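Local atomic coordinates of CCR4-not transcription complex subunit 1 (Chaetomium thermophilum var. thermophilum DSM 1495, PDB entry 6H3Z), a protein that probably serves as the scaffold of the CCR4-NOT mRNA deadenylase complex, represented here by a C-terminal MIF4G-like domain of its NOT1 subunit. Residues A[39-44]-A[101-106]. Residues are numbered along the deposited sequence; the frame is centred on the assembly and turned at random.
With NA (sodium ion), chain C.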
loop_
_atom_site.group_PDB
_atom_site.type_symbol
_atom_site.label_atom_id
_atom_site.label_comp_id
_atom_site.label_asym_id
_atom_site.label_seq_id
_atom_site.Cartn_x
_atom_site.Cartn_y
_atom_site.Cartn_z
ATOM N N LEU A 39 -12.174 -8.542 8.887
ATOM C CA LEU A 39 -10.775 -8.160 9.081
ATOM C C LEU A 39 -10.702 -6.680 9.395
ATOM O O LEU A 39 -10.017 -6.286 10.333
ATOM C CB LEU A 39 -9.938 -8.497 7.827
ATOM C CG LEU A 39 -8.439 -8.194 7.864
ATOM C CD1 LEU A 39 -7.782 -8.778 9.095
ATOM C CD2 LEU A 39 -7.757 -8.739 6.622
ATOM N N THR A 40 -11.445 -5.869 8.620
ATOM C CA THR A 40 -11.543 -4.422 8.768
ATOM C C THR A 40 -11.943 -4.085 10.201
ATOM O O THR A 40 -11.314 -3.238 10.832
ATOM C CB THR A 40 -12.500 -3.905 7.702
ATOM O OG1 THR A 40 -11.893 -4.158 6.440
ATOM C CG2 THR A 40 -12.791 -2.430 7.831
ATOM N N ALA A 41 -12.939 -4.813 10.724
ATOM C CA ALA A 41 -13.459 -4.663 12.072
ATOM C C ALA A 41 -12.429 -5.085 13.133
ATOM O O ALA A 41 -12.083 -4.281 14.011
ATOM C CB ALA A 41 -14.728 -5.483 12.204
ATOM N N ALA A 42 -11.929 -6.339 13.016
ATOM C CA ALA A 42 -10.981 -6.973 13.928
ATOM C C ALA A 42 -9.653 -6.245 14.069
ATOM O O ALA A 42 -9.128 -6.170 15.175
ATOM C CB ALA A 42 -10.739 -8.414 13.515
ATOM N N ALA A 43 -9.092 -5.751 12.952
ATOM C CA ALA A 43 -7.820 -5.035 12.931
ATOM C C ALA A 43 -7.988 -3.663 13.551
ATOM O O ALA A 43 -7.068 -3.172 14.207
ATOM C CB ALA A 43 -7.311 -4.900 11.502
ATOM N N THR A 44 -9.171 -3.051 13.356
ATOM C CA THR A 44 -9.471 -1.718 13.869
ATOM C C THR A 44 -9.594 -1.754 15.376
ATOM O O THR A 44 -8.888 -0.996 16.044
ATOM C CB THR A 44 -10.665 -1.102 13.132
ATOM O OG1 THR A 44 -10.261 -0.877 11.781
ATOM C CG2 THR A 44 -11.094 0.210 13.728
ATOM N N LEU A 101 -2.149 -1.857 11.559
ATOM C CA LEU A 101 -2.490 -3.266 11.730
ATOM C C LEU A 101 -3.288 -3.747 10.519
ATOM O O LEU A 101 -2.914 -4.757 9.931
ATOM C CB LEU A 101 -3.233 -3.517 13.064
ATOM C CG LEU A 101 -3.579 -4.977 13.399
ATOM C CD1 LEU A 101 -2.349 -5.805 13.657
ATOM C CD2 LEU A 101 -4.480 -5.051 14.575
ATOM N N LEU A 102 -4.328 -2.985 10.105
ATOM C CA LEU A 102 -5.122 -3.298 8.917
ATOM C C LEU A 102 -4.293 -3.261 7.608
ATOM O O LEU A 102 -4.416 -4.186 6.804
ATOM C CB LEU A 102 -6.331 -2.373 8.814
ATOM C CG LEU A 102 -7.299 -2.619 7.670
ATOM C CD1 LEU A 102 -7.741 -4.084 7.615
ATOM C CD2 LEU A 102 -8.493 -1.704 7.792
ATOM N N LEU A 103 -3.478 -2.206 7.385
ATOM C CA LEU A 103 -2.642 -2.099 6.186
ATOM C C LEU A 103 -1.679 -3.299 6.092
ATOM O O LEU A 103 -1.617 -3.951 5.045
ATOM C CB LEU A 103 -1.856 -0.783 6.170
ATOM C CG LEU A 103 -2.668 0.486 6.026
ATOM C CD1 LEU A 103 -1.952 1.643 6.670
ATOM C CD2 LEU A 103 -2.989 0.766 4.589
ATOM N N GLU A 104 -0.996 -3.628 7.205
ATOM C CA GLU A 104 -0.082 -4.755 7.268
ATOM C C GLU A 104 -0.781 -6.096 7.017
ATOM O O GLU A 104 -0.242 -6.920 6.279
ATOM C CB GLU A 104 0.672 -4.753 8.590
ATOM C CG GLU A 104 1.656 -3.604 8.662
ATOM C CD GLU A 104 2.382 -3.410 9.979
ATOM O OE1 GLU A 104 2.478 -4.379 10.770
ATOM O OE2 GLU A 104 2.917 -2.296 10.182
ATOM N N SER A 105 -1.993 -6.290 7.594
ATOM C CA SER A 105 -2.811 -7.498 7.441
ATOM C C SER A 105 -3.260 -7.672 6.002
ATOM O O SER A 105 -3.123 -8.763 5.453
ATOM C CB SER A 105 -4.021 -7.451 8.367
ATOM O OG SER A 105 -3.603 -7.413 9.723
ATOM N N LEU A 106 -3.748 -6.585 5.380
ATOM C CA LEU A 106 -4.185 -6.557 3.990
ATOM C C LEU A 106 -3.027 -6.857 3.030
ATOM O O LEU A 106 -3.184 -7.710 2.157
ATOM C CB LEU A 106 -4.845 -5.216 3.646
ATOM C CG LEU A 106 -6.264 -4.983 4.174
ATOM C CD1 LEU A 106 -6.657 -3.541 3.999
ATOM C CD2 LEU A 106 -7.279 -5.896 3.490
HETATM NA NA NA C . -5.294 -1.564 15.938
#
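A43 meets L101 beside a sodium ion: the carbonyl oxygen of A43 binds the metal at 3.0 Å, and CD2 of L101 packs 4.2 Å from CB of A43. The oxygen of A46 is a second ligand, so the ion sits where helix 22-45 ends. No hydrogen bond joins 39-44 to 101-106; the contact is apolar, and the segment axes approach to 9.1 Å at 134° between their N-to-C directions.

The small side chain of A43 is consistent with this approach. Its CB lies 3.7 Å from CA of L102, against the backbone of the second helix. L102 has CG anti to its own N (chi1 -177°), which carries its CD1 end toward the near face of the first helix; CD1 comes 4.0 Å from both CA of T40 and CB of A43. One turn earlier, L39 extends the apolar seam, its CD1 lying 4.1 Å from CB of S105 and its CD2 facing CD2 of L106. V60 of helix 59-75 also packs on L39 and S105, while L92 of helix 80-93 touches T40 and L106.

The hydroxyls are satisfied within their own helices, T40 by O of L36. OG of S105 donates to O of L101 at 2.8 Å, 40° out of the carbonyl plane and on the face opposite the S105 N-H, so that oxygen takes two donors. OG1 of T44 bonds O of T40 at 2.8 Å. Replacing L101 with an alanine would remove CG and CD2 from beside A43 and would probably open a gap next to the sodium-binding carbonyl. With hydroxyls bonded to carbonyls of their own helices and alkyl groups between them, the chemistry implies that these two helices of the Cnot1 ARM-repeat region are joined by shape and hydrophobic burial.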